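Putative Lipoprotein (Shewanella oneidensis, PDB 3U24) is of unknown function but binds zinc and calcium, and belongs to a family grouped by sequence with zinc metallopeptidases, so a related hydrolytic role is possible. Local coordinates at residues Lys308-His313 with Glu396-Ile401; Lys284-Tyr289 with Ile302-Asp307; Ser321-Gln326 with Trp400-Leu405. All coordinates share one frame; numbering follows the deposited sequence. Where two conformers were deposited one is given.

Contact 1: residues Lys308-His313 with Glu396-Ile401; sequences KLSTKH and EYNHWI. With ZN (zinc ion), chain I; ZN (zinc ion), chain E; ZN (zinc ion), chain G.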
loop_
_atom_site.group_PDB
_atom_site.type_symbol
_atom_site.label_atom_id
_atom_site.label_comp_id
_atom_site.label_asym_id
_atom_site.label_seq_id
_atom_site.Cartn_x
_atom_site.Cartn_y
_atom_site.Cartn_z
ATOM N N LYS A 308 -29.396 6.605 -5.466
ATOM C CA LYS A 308 -30.134 7.840 -5.325
ATOM C C LYS A 308 -29.460 8.856 -4.387
ATOM O O LYS A 308 -29.390 10.052 -4.695
ATOM C CB LYS A 308 -31.523 7.507 -4.772
ATOM C CG LYS A 308 -32.420 8.700 -4.416
ATOM C CD LYS A 308 -32.752 9.613 -5.580
ATOM C CE LYS A 308 -33.987 10.451 -5.244
ATOM N NZ LYS A 308 -34.092 11.655 -6.097
ATOM N N LEU A 309 -29.025 8.392 -3.226
ATOM C CA LEU A 309 -28.303 9.267 -2.308
ATOM C C LEU A 309 -26.998 9.765 -2.939
ATOM O O LEU A 309 -26.600 10.906 -2.709
ATOM C CB LEU A 309 -28.006 8.568 -0.985
ATOM C CG LEU A 309 -29.230 8.212 -0.136
ATOM C CD1 LEU A 309 -28.805 7.387 1.083
ATOM C CD2 LEU A 309 -29.990 9.477 0.264
ATOM N N SER A 310 -26.375 8.949 -3.793
ATOM C CA SER A 310 -25.098 9.308 -4.378
ATOM C C SER A 310 -25.200 10.506 -5.304
ATOM O O SER A 310 -24.181 11.087 -5.662
ATOM C CB SER A 310 -24.543 8.129 -5.176
ATOM O OG SER A 310 -24.334 7.028 -4.295
ATOM N N THR A 311 -26.410 10.858 -5.733
ATOM C CA THR A 311 -26.553 12.064 -6.505
ATOM C C THR A 311 -26.424 13.336 -5.685
ATOM O O THR A 311 -26.374 14.387 -6.254
ATOM C CB THR A 311 -27.882 12.108 -7.297
ATOM O OG1 THR A 311 -28.972 12.262 -6.376
ATOM C CG2 THR A 311 -28.039 10.811 -8.156
ATOM N N LYS A 312 -26.376 13.279 -4.360
ATOM C CA LYS A 312 -26.086 14.496 -3.602
ATOM C C LYS A 312 -24.578 14.572 -3.426
ATOM O O LYS A 312 -23.971 13.724 -2.746
ATOM C CB LYS A 312 -26.805 14.510 -2.245
ATOM C CG LYS A 312 -26.751 15.860 -1.489
ATOM C CD LYS A 312 -27.392 15.753 -0.085
ATOM C CE LYS A 312 -27.112 16.962 0.817
ATOM N NZ LYS A 312 -27.654 18.236 0.263
ATOM N N HIS A 313 -23.950 15.569 -4.035
ATOM C CA HIS A 313 -22.498 15.679 -3.963
ATOM C C HIS A 313 -22.094 17.077 -4.161
ATOM O O HIS A 313 -22.889 17.888 -4.632
ATOM C CB HIS A 313 -21.812 14.813 -4.995
ATOM C CG HIS A 313 -22.219 15.125 -6.404
ATOM N ND1 HIS A 313 -21.787 16.206 -7.046
ATOM C CD2 HIS A 313 -23.073 14.459 -7.276
ATOM C CE1 HIS A 313 -22.322 16.237 -8.278
ATOM N NE2 HIS A 313 -23.067 15.142 -8.429
ATOM N N GLU A 396 -19.210 8.642 -6.364
ATOM C CA GLU A 396 -18.416 7.823 -5.466
ATOM C C GLU A 396 -18.079 8.681 -4.226
ATOM O O GLU A 396 -18.378 8.297 -3.082
ATOM C CB GLU A 396 -17.125 7.390 -6.185
ATOM C CG GLU A 396 -16.790 5.902 -6.172
ATOM C CD GLU A 396 -15.304 5.644 -6.415
ATOM O OE1 GLU A 396 -14.791 5.952 -7.535
ATOM O OE2 GLU A 396 -14.641 5.133 -5.469
ATOM N N TYR A 397 -17.512 9.862 -4.464
ATOM C CA TYR A 397 -17.134 10.793 -3.363
ATOM C C TYR A 397 -18.216 11.828 -3.053
ATOM O O TYR A 397 -17.981 13.030 -3.048
ATOM C CB TYR A 397 -15.741 11.388 -3.572
ATOM C CG TYR A 397 -14.713 10.286 -3.675
ATOM C CD1 TYR A 397 -14.187 9.679 -2.535
ATOM C CD2 TYR A 397 -14.302 9.827 -4.896
ATOM C CE1 TYR A 397 -13.267 8.649 -2.620
ATOM C CE2 TYR A 397 -13.400 8.784 -5.002
ATOM C CZ TYR A 397 -12.887 8.201 -3.860
ATOM O OH TYR A 397 -11.982 7.172 -4.004
ATOM N N ASN A 398 -19.378 11.301 -2.703
ATOM C CA ASN A 398 -20.587 12.077 -2.521
ATOM C C ASN A 398 -20.641 12.858 -1.168
ATOM O O ASN A 398 -19.662 12.945 -0.457
ATOM C CB ASN A 398 -21.770 11.123 -2.728
ATOM C CG ASN A 398 -21.774 9.982 -1.733
ATOM O OD1 ASN A 398 -21.810 10.241 -0.532
ATOM N ND2 ASN A 398 -21.689 8.705 -2.222
ATOM N N HIS A 399 -21.764 13.465 -0.829
ATOM C CA HIS A 399 -21.850 14.364 0.339
ATOM C C HIS A 399 -21.361 13.686 1.601
ATOM O O HIS A 399 -20.683 14.295 2.431
ATOM C CB HIS A 399 -23.308 14.809 0.510
ATOM C CG HIS A 399 -23.561 15.643 1.748
ATOM N ND1 HIS A 399 -23.171 16.944 1.845
ATOM C CD2 HIS A 399 -24.204 15.340 2.930
ATOM C CE1 HIS A 399 -23.520 17.419 3.039
ATOM N NE2 HIS A 399 -24.142 16.432 3.709
ATOM N N TRP A 400 -21.700 12.415 1.758
ATOM C CA TRP A 400 -21.249 11.637 2.900
ATOM C C TRP A 400 -19.876 11.021 2.763
ATOM O O TRP A 400 -19.055 11.114 3.695
ATOM C CB TRP A 400 -22.262 10.579 3.233
ATOM C CG TRP A 400 -23.636 11.176 3.514
ATOM C CD1 TRP A 400 -24.107 11.661 4.719
ATOM C CD2 TRP A 400 -24.730 11.411 2.565
ATOM N NE1 TRP A 400 -25.390 12.120 4.591
ATOM C CE2 TRP A 400 -25.817 11.995 3.329
ATOM C CE3 TRP A 400 -24.893 11.222 1.220
ATOM C CZ2 TRP A 400 -27.008 12.370 2.745
ATOM C CZ3 TRP A 400 -26.102 11.554 0.644
ATOM C CH2 TRP A 400 -27.136 12.118 1.391
ATOM N N ILE A 401 -19.589 10.407 1.625
ATOM C CA ILE A 401 -18.352 9.655 1.484
ATOM C C ILE A 401 -17.156 10.605 1.485
ATOM O O ILE A 401 -16.103 10.240 1.959
ATOM C CB ILE A 401 -18.345 8.764 0.225
ATOM C CG1 ILE A 401 -19.339 7.591 0.361
ATOM C CG2 ILE A 401 -16.952 8.291 -0.149
ATOM C CD1 ILE A 401 -19.122 6.613 1.491
HETATM ZN ZN ZN I . -22.036 18.348 0.236
HETATM ZN ZN ZN E . -24.374 14.968 -9.865
HETATM ZN ZN ZN G . -24.975 16.608 5.579
HETATM O O HOH W 1 -26.881 15.499 5.554
HETATM O O HOH W 2 -23.768 15.042 6.636
HETATM O O HOH W 3 -20.017 17.611 -0.342
#

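Contact 2: residues Lys284-Tyr289 with Ile302-Asp307; sequences KLWPKY and IRQLID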
loop_
_atom_site.group_PDB
_atom_site.type_symbol
_atom_site.label_atom_id
_atom_site.label_comp_id
_atom_site.label_asym_id
_atom_site.label_seq_id
_atom_site.Cartn_x
_atom_site.Cartn_y
_atom_site.Cartn_z
ATOM N N LYS A 284 -36.184 2.205 6.819
ATOM C CA LYS A 284 -36.607 3.456 7.454
ATOM C C LYS A 284 -36.541 4.636 6.475
ATOM O O LYS A 284 -37.418 5.496 6.463
ATOM C CB LYS A 284 -35.768 3.748 8.700
ATOM N N LEU A 285 -35.534 4.665 5.615
ATOM C CA LEU A 285 -35.352 5.814 4.727
ATOM C C LEU A 285 -36.141 5.728 3.427
ATOM O O LEU A 285 -36.396 6.750 2.803
ATOM C CB LEU A 285 -33.880 5.972 4.384
ATOM C CG LEU A 285 -32.978 6.600 5.445
ATOM C CD1 LEU A 285 -31.529 6.520 4.963
ATOM C CD2 LEU A 285 -33.411 8.034 5.712
ATOM N N TRP A 286 -36.535 4.530 3.006
ATOM C CA TRP A 286 -37.167 4.355 1.689
ATOM C C TRP A 286 -38.279 5.335 1.336
ATOM O O TRP A 286 -38.231 5.972 0.267
ATOM C CB TRP A 286 -37.675 2.925 1.508
ATOM C CG TRP A 286 -38.049 2.676 0.090
ATOM C CD1 TRP A 286 -39.305 2.835 -0.493
ATOM C CD2 TRP A 286 -37.154 2.313 -1.011
ATOM N NE1 TRP A 286 -39.243 2.566 -1.828
ATOM C CE2 TRP A 286 -37.983 2.250 -2.203
ATOM C CE3 TRP A 286 -35.823 2.026 -1.115
ATOM C CZ2 TRP A 286 -37.470 1.907 -3.428
ATOM C CZ3 TRP A 286 -35.305 1.696 -2.363
ATOM C CH2 TRP A 286 -36.115 1.628 -3.488
ATOM N N PRO A 287 -39.287 5.483 2.214
ATOM C CA PRO A 287 -40.355 6.383 1.805
ATOM C C PRO A 287 -39.903 7.826 1.725
ATOM O O PRO A 287 -40.565 8.622 1.059
ATOM C CB PRO A 287 -41.438 6.208 2.892
ATOM C CG PRO A 287 -40.747 5.581 4.046
ATOM C CD PRO A 287 -39.567 4.825 3.506
ATOM N N LYS A 288 -38.789 8.163 2.374
ATOM C CA LYS A 288 -38.323 9.535 2.379
ATOM C C LYS A 288 -37.763 9.939 1.004
ATOM O O LYS A 288 -37.793 11.110 0.663
ATOM C CB LYS A 288 -37.324 9.752 3.525
ATOM C CG LYS A 288 -36.595 11.090 3.518
ATOM C CD LYS A 288 -35.616 11.187 4.690
ATOM C CE LYS A 288 -34.906 12.535 4.754
ATOM N NZ LYS A 288 -33.969 12.590 5.910
ATOM N N TYR A 289 -37.321 8.980 0.191
ATOM C CA TYR A 289 -36.702 9.275 -1.101
ATOM C C TYR A 289 -37.392 8.693 -2.339
ATOM O O TYR A 289 -37.015 9.020 -3.467
ATOM C CB TYR A 289 -35.267 8.750 -1.071
ATOM C CG TYR A 289 -34.397 9.521 -0.113
ATOM C CD1 TYR A 289 -33.894 10.778 -0.469
ATOM C CD2 TYR A 289 -34.113 9.031 1.150
ATOM C CE1 TYR A 289 -33.103 11.504 0.395
ATOM C CE2 TYR A 289 -33.319 9.751 2.030
ATOM C CZ TYR A 289 -32.821 10.986 1.651
ATOM O OH TYR A 289 -32.052 11.724 2.512
ATOM N N ILE A 302 -31.336 -1.760 -1.232
ATOM C CA ILE A 302 -30.156 -1.032 -0.690
ATOM C C ILE A 302 -29.371 -0.360 -1.824
ATOM O O ILE A 302 -29.026 0.805 -1.718
ATOM C CB ILE A 302 -29.245 -1.960 0.104
ATOM C CG1 ILE A 302 -29.945 -2.412 1.395
ATOM C CG2 ILE A 302 -27.913 -1.308 0.419
ATOM C CD1 ILE A 302 -29.250 -3.587 2.048
ATOM N N ARG A 303 -29.161 -1.082 -2.921
ATOM C CA ARG A 303 -28.440 -0.585 -4.099
ATOM C C ARG A 303 -29.145 0.625 -4.719
ATOM O O ARG A 303 -28.497 1.581 -5.120
ATOM C CB ARG A 303 -28.247 -1.716 -5.139
ATOM C CG ARG A 303 -27.525 -1.320 -6.442
ATOM C CD ARG A 303 -26.100 -0.785 -6.167
ATOM N NE ARG A 303 -25.359 -0.359 -7.377
ATOM C CZ ARG A 303 -24.447 -1.080 -8.053
ATOM N NH1 ARG A 303 -24.099 -2.319 -7.687
ATOM N NH2 ARG A 303 -23.869 -0.542 -9.127
ATOM N N GLN A 304 -30.468 0.616 -4.719
ATOM C CA GLN A 304 -31.211 1.694 -5.336
ATOM C C GLN A 304 -31.226 2.938 -4.474
ATOM O O GLN A 304 -31.089 4.050 -4.981
ATOM C CB GLN A 304 -32.644 1.239 -5.723
ATOM C CG GLN A 304 -32.659 0.397 -7.004
ATOM C CD GLN A 304 -34.024 -0.195 -7.359
ATOM O OE1 GLN A 304 -35.056 0.168 -6.782
ATOM N NE2 GLN A 304 -34.030 -1.123 -8.320
ATOM N N LEU A 305 -31.416 2.762 -3.173
ATOM C CA LEU A 305 -31.328 3.886 -2.257
ATOM C C LEU A 305 -29.937 4.470 -2.325
ATOM O O LEU A 305 -29.775 5.649 -2.445
ATOM C CB LEU A 305 -31.656 3.466 -0.818
ATOM C CG LEU A 305 -31.618 4.548 0.276
ATOM C CD1 LEU A 305 -32.437 5.776 -0.119
ATOM C CD2 LEU A 305 -32.111 3.966 1.578
ATOM N N ILE A 306 -28.917 3.648 -2.307
ATOM C CA ILE A 306 -27.549 4.189 -2.365
ATOM C C ILE A 306 -27.340 4.975 -3.652
ATOM O O ILE A 306 -26.784 6.073 -3.619
ATOM C CB ILE A 306 -26.488 3.066 -2.240
ATOM C CG1 ILE A 306 -26.424 2.563 -0.782
ATOM C CG2 ILE A 306 -25.076 3.527 -2.685
ATOM C CD1 ILE A 306 -25.512 1.354 -0.613
ATOM N N ASP A 307 -27.793 4.437 -4.792
ATOM C CA ASP A 307 -27.586 5.137 -6.096
ATOM C C ASP A 307 -28.246 6.528 -6.107
ATOM O O ASP A 307 -27.719 7.481 -6.674
ATOM C CB ASP A 307 -28.115 4.316 -7.297
ATOM C CG ASP A 307 -27.238 3.085 -7.637
ATOM O OD1 ASP A 307 -26.028 3.045 -7.215
ATOM O OD2 ASP A 307 -27.801 2.159 -8.318
#

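Contact 3: residues Ser321-Gln326 with Trp400-Leu405; sequences SEVRKQ and WILQIL. With ZN (zinc ion), chain J.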
loop_
_atom_site.group_PDB
_atom_site.type_symbol
_atom_site.label_atom_id
_atom_site.label_comp_id
_atom_site.label_asym_id
_atom_site.label_seq_id
_atom_site.Cartn_x
_atom_site.Cartn_y
_atom_site.Cartn_z
ATOM N N SER A 321 -12.102 23.204 -2.566
ATOM C CA SER A 321 -12.622 24.057 -1.505
ATOM C C SER A 321 -13.457 23.330 -0.469
ATOM O O SER A 321 -13.397 23.699 0.710
ATOM C CB SER A 321 -13.526 25.120 -2.101
ATOM O OG SER A 321 -12.728 26.039 -2.769
ATOM N N GLU A 322 -14.250 22.329 -0.883
ATOM C CA GLU A 322 -15.087 21.618 0.098
ATOM C C GLU A 322 -14.150 20.873 1.030
ATOM O O GLU A 322 -14.371 20.843 2.256
ATOM C CB GLU A 322 -16.117 20.692 -0.558
ATOM C CG GLU A 322 -16.999 19.850 0.392
ATOM C CD GLU A 322 -17.840 20.695 1.361
ATOM O OE1 GLU A 322 -18.252 21.802 0.978
ATOM O OE2 GLU A 322 -18.081 20.282 2.526
ATOM N N VAL A 323 -13.075 20.334 0.461
ATOM C CA VAL A 323 -12.079 19.660 1.258
ATOM C C VAL A 323 -11.412 20.591 2.240
ATOM O O VAL A 323 -11.286 20.226 3.420
ATOM C CB VAL A 323 -11.015 18.928 0.410
ATOM C CG1 VAL A 323 -10.030 18.232 1.333
ATOM C CG2 VAL A 323 -11.664 17.871 -0.499
ATOM N N ARG A 324 -11.001 21.784 1.793
ATOM C CA ARG A 324 -10.368 22.748 2.706
ATOM C C ARG A 324 -11.312 23.174 3.821
ATOM O O ARG A 324 -10.898 23.404 4.954
ATOM C CB ARG A 324 -9.964 24.038 1.990
ATOM C CG ARG A 324 -8.808 23.947 1.031
ATOM C CD ARG A 324 -8.154 25.317 0.763
ATOM N NE ARG A 324 -6.969 25.067 -0.032
ATOM C CZ ARG A 324 -6.917 25.111 -1.359
ATOM N NH1 ARG A 324 -7.955 25.501 -2.082
ATOM N NH2 ARG A 324 -5.788 24.784 -1.962
ATOM N N LYS A 325 -12.575 23.334 3.495
ATOM C CA LYS A 325 -13.579 23.709 4.492
ATOM C C LYS A 325 -13.777 22.583 5.545
ATOM O O LYS A 325 -13.912 22.853 6.765
ATOM C CB LYS A 325 -14.882 24.048 3.753
ATOM C CG LYS A 325 -16.087 24.431 4.593
ATOM C CD LYS A 325 -17.299 24.721 3.702
ATOM C CE LYS A 325 -18.557 25.009 4.531
ATOM N NZ LYS A 325 -19.001 23.809 5.310
ATOM N N GLN A 326 -13.711 21.329 5.097
ATOM C CA GLN A 326 -14.022 20.180 5.973
ATOM C C GLN A 326 -12.941 19.909 7.013
ATOM O O GLN A 326 -13.253 19.557 8.147
ATOM C CB GLN A 326 -14.294 18.901 5.179
ATOM C CG GLN A 326 -15.693 18.880 4.616
ATOM C CD GLN A 326 -16.048 17.581 3.944
ATOM O OE1 GLN A 326 -15.381 16.551 4.140
ATOM N NE2 GLN A 326 -17.102 17.612 3.135
ATOM N N TRP A 400 -21.700 12.415 1.758
ATOM C CA TRP A 400 -21.249 11.637 2.900
ATOM C C TRP A 400 -19.876 11.021 2.763
ATOM O O TRP A 400 -19.055 11.114 3.695
ATOM C CB TRP A 400 -22.262 10.579 3.233
ATOM C CG TRP A 400 -23.636 11.176 3.514
ATOM C CD1 TRP A 400 -24.107 11.661 4.719
ATOM C CD2 TRP A 400 -24.730 11.411 2.565
ATOM N NE1 TRP A 400 -25.390 12.120 4.591
ATOM C CE2 TRP A 400 -25.817 11.995 3.329
ATOM C CE3 TRP A 400 -24.893 11.222 1.220
ATOM C CZ2 TRP A 400 -27.008 12.370 2.745
ATOM C CZ3 TRP A 400 -26.102 11.554 0.644
ATOM C CH2 TRP A 400 -27.136 12.118 1.391
ATOM N N ILE A 401 -19.589 10.407 1.625
ATOM C CA ILE A 401 -18.352 9.655 1.484
ATOM C C ILE A 401 -17.156 10.605 1.485
ATOM O O ILE A 401 -16.103 10.240 1.959
ATOM C CB ILE A 401 -18.345 8.764 0.225
ATOM C CG1 ILE A 401 -19.339 7.591 0.361
ATOM C CG2 ILE A 401 -16.952 8.291 -0.149
ATOM C CD1 ILE A 401 -19.122 6.613 1.491
ATOM N N LEU A 402 -17.309 11.813 0.961
ATOM C CA LEU A 402 -16.243 12.793 0.992
ATOM C C LEU A 402 -15.797 13.128 2.440
ATOM O O LEU A 402 -14.637 13.338 2.691
ATOM C CB LEU A 402 -16.669 14.052 0.239
ATOM C CG LEU A 402 -15.609 15.154 0.135
ATOM C CD1 LEU A 402 -14.280 14.588 -0.420
ATOM C CD2 LEU A 402 -16.130 16.350 -0.663
ATOM N N GLN A 403 -16.744 13.130 3.384
ATOM C CA GLN A 403 -16.451 13.416 4.778
ATOM C C GLN A 403 -15.691 12.218 5.389
ATOM O O GLN A 403 -14.651 12.373 6.020
ATOM C CB GLN A 403 -17.748 13.674 5.534
ATOM C CG GLN A 403 -18.549 14.903 5.095
ATOM C CD GLN A 403 -19.844 15.030 5.908
ATOM O OE1 GLN A 403 -19.787 15.209 7.125
ATOM N NE2 GLN A 403 -21.003 14.908 5.258
ATOM N N ILE A 404 -16.177 11.008 5.118
ATOM C CA ILE A 404 -15.466 9.803 5.509
ATOM C C ILE A 404 -14.053 9.702 4.916
ATOM O O ILE A 404 -13.127 9.287 5.610
ATOM C CB ILE A 404 -16.277 8.552 5.151
ATOM C CG1 ILE A 404 -17.520 8.506 6.010
ATOM C CG2 ILE A 404 -15.468 7.276 5.382
ATOM C CD1 ILE A 404 -18.531 7.575 5.387
ATOM N N LEU A 405 -13.885 10.082 3.654
ATOM C CA LEU A 405 -12.543 10.125 3.045
ATOM C C LEU A 405 -11.587 11.079 3.789
ATOM O O LEU A 405 -10.400 10.779 3.970
ATOM C CB LEU A 405 -12.600 10.559 1.564
ATOM C CG LEU A 405 -11.260 10.732 0.806
ATOM C CD1 LEU A 405 -10.587 9.381 0.568
ATOM C CD2 LEU A 405 -11.418 11.497 -0.515
HETATM ZN ZN ZN J . -20.036 20.800 4.154
HETATM O O HOH W 4 -21.625 20.735 2.475
HETATM O O HOH W 5 -20.421 18.651 5.510
#

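Contact 1: residues Lys308-His313 with Glu396-Ile401
Lys312 crosses the indole of Trp400 and runs side by side with His399, pointing the same way. Its CB stands beside the far end of the indole, at CZ3. CG lies anti to the backbone N (chi1 -170°), which puts it 4.1 Å from His399 CB. CD then passes Trp400 CH2 at 3.9 Å, the two side chains crossing at about a right angle. CE comes to rest over the centre of the imidazole face of His399, a CH-pi contact 3.9 Å from the centroid. A bend at the last torsion (chi4 61°) turns NZ off the extended line of the chain, and it makes no contact with His399 ND1, 4.9 Å away.

The backbones are joined by His399 N, which donates to Lys312 O over 2.9 Å at 156°. Lys312 itself ends a type I turn from Leu309, whose O meets the indole edge 3.5 Å from Trp400 CZ3 while its side chain packs nearby. Asn398 packs against the end of this turn, CB 3.4 Å from Lys312 O. Its OD1 caps the following helix, taking Ile401 N from above the carbonyl plane and, weakly, Trp400 N; its ND2 is held by Arg395 O.

Two zinc ions sit on His399, one at ND1 and one at NE2, while His313 NE2 binds another zinc together with Glu391. CE of Lys312 covers a face of the His399 ring, and both nitrogens, at the ring edge, are left to the zinc ions. If both sites are filled at once, neither nitrogen could keep a proton and the ring would probably have imidazolate character, though the ND1 bond is the longer of the two.

Contact 2: residues Lys284-Tyr289 with Ile302-Asp307
Trp286 turns the rim of its indole to helix 298-309: Gln304 OE1 lies at the edge, near the ring plane, 3.8 Å from CH2, and the amide is tilted 38° from the indole. One side of the ring system is stacked with Phe290, and NE1 is bound to Thr292 O, so the loop beyond the helix holds the pyrrole side of the indole. CG of Trp286 is anti to the backbone N (chi1 -168°); from there the six-membered ring ends near Leu305, whose CB is 4.3 Å from CZ3. The second flat group, the phenol of Tyr289, has Lys288 CG over one face, offset toward the rim, and takes Leu305 CD1 obliquely at 3.9 Å from CD2. Its hydroxyl is hydrogen-bonded to Glu460, which also forms a salt bridge with Lys288 NZ.

The two segments belong to consecutive helices, 260-289 and 298-309, joined by a short loop; their local axes come within 10.7 Å and run at 49°, a splayed pair rather than an antiparallel hairpin. Leu305 is the central piece. It enters the surface formed by Thr282, Leu285, Trp286 and Tyr289, residues spaced as the four corners of a knobs-into-holes socket. Its CD2 rests 3.9 Å from Leu285 CB, and CD1 takes the tyrosine side, so the two methyl branches divide the socket between them. Pro287, lacking an N-H, marks a kink where the first helix nears its end. No hydrogen bond links the segments. Leu463 of helix 459-485 also touches Leu305.

Contact 3: residues Ser321-Gln326 with Trp400-Leu405
Leu402 points its branched end into helix 319-337, where Glu322, Val323 and Gln326 receive it. The close part is here: CD2 lies 3.8 Å from Glu322 CG, and Gln326 presses its amide against both Leu402 and Gln403. Gln326 OE1 comes 3.4 Å from Gln403 CA, and NE2 lies 3.6 Å from Gln403 CG, the two amide planes standing 70° apart. Val323 is more loosely met, CG2 reaching Leu402 CD1 at 4.2 Å, with Tyr377 and Val379 of strand 376-379 on it as well. The local helix axes approach to 10.7 Å and run at 58° to each other.

The buried amide of Gln326 is satisfied at both ends. OE1 accepts from Asn406 ND2, while NE2 donates to Glu322 OE2 over 2.9 Å at 162°, nearly in the amide plane and onto the anti lone pair. An alanine at Gln326 would probably leave Glu322 OE2 without this donor and Asn406 ND2 without its acceptor, open a gap beside Leu402 and Gln403, and let the carboxylate turn more freely.

The other side is wet. A bend at chi2 swings Glu322 CD away from the leucine, and OE2 binds a zinc ion at a long 2.6 Å, with two waters completing what is seen of its shell. Helix 401-409 leads on to the zinc site of His408, His414 and Glu439, probably metallopeptidase-like, though the motif is HEAIPGH, not HExxH. One carboxylate oxygen serves a metal and a buried amide: the amide is likely to hold OE2 facing the ion, and the zinc would probably make it a slightly poorer acceptor.

In the fold
From the N terminus, contact 2 comes first and is the most local: it closes the short connection between helix 260-289 and helix 298-309. The second helix then runs directly into contact 1, and the two meet where Leu309 CD2 packs on the Tyr289 ring. Contact 1 spans to the loop ahead of helix 401-409. Contact 3 opens within that span, on helix 319-337, and both close on the same stretch, sharing Trp400 and Ile401; both enclose the three-stranded sheet 349-379. Together they tie helices 298-309 and 319-337 to the start of helix 401-409, with helix 459-485 alongside all three contacts.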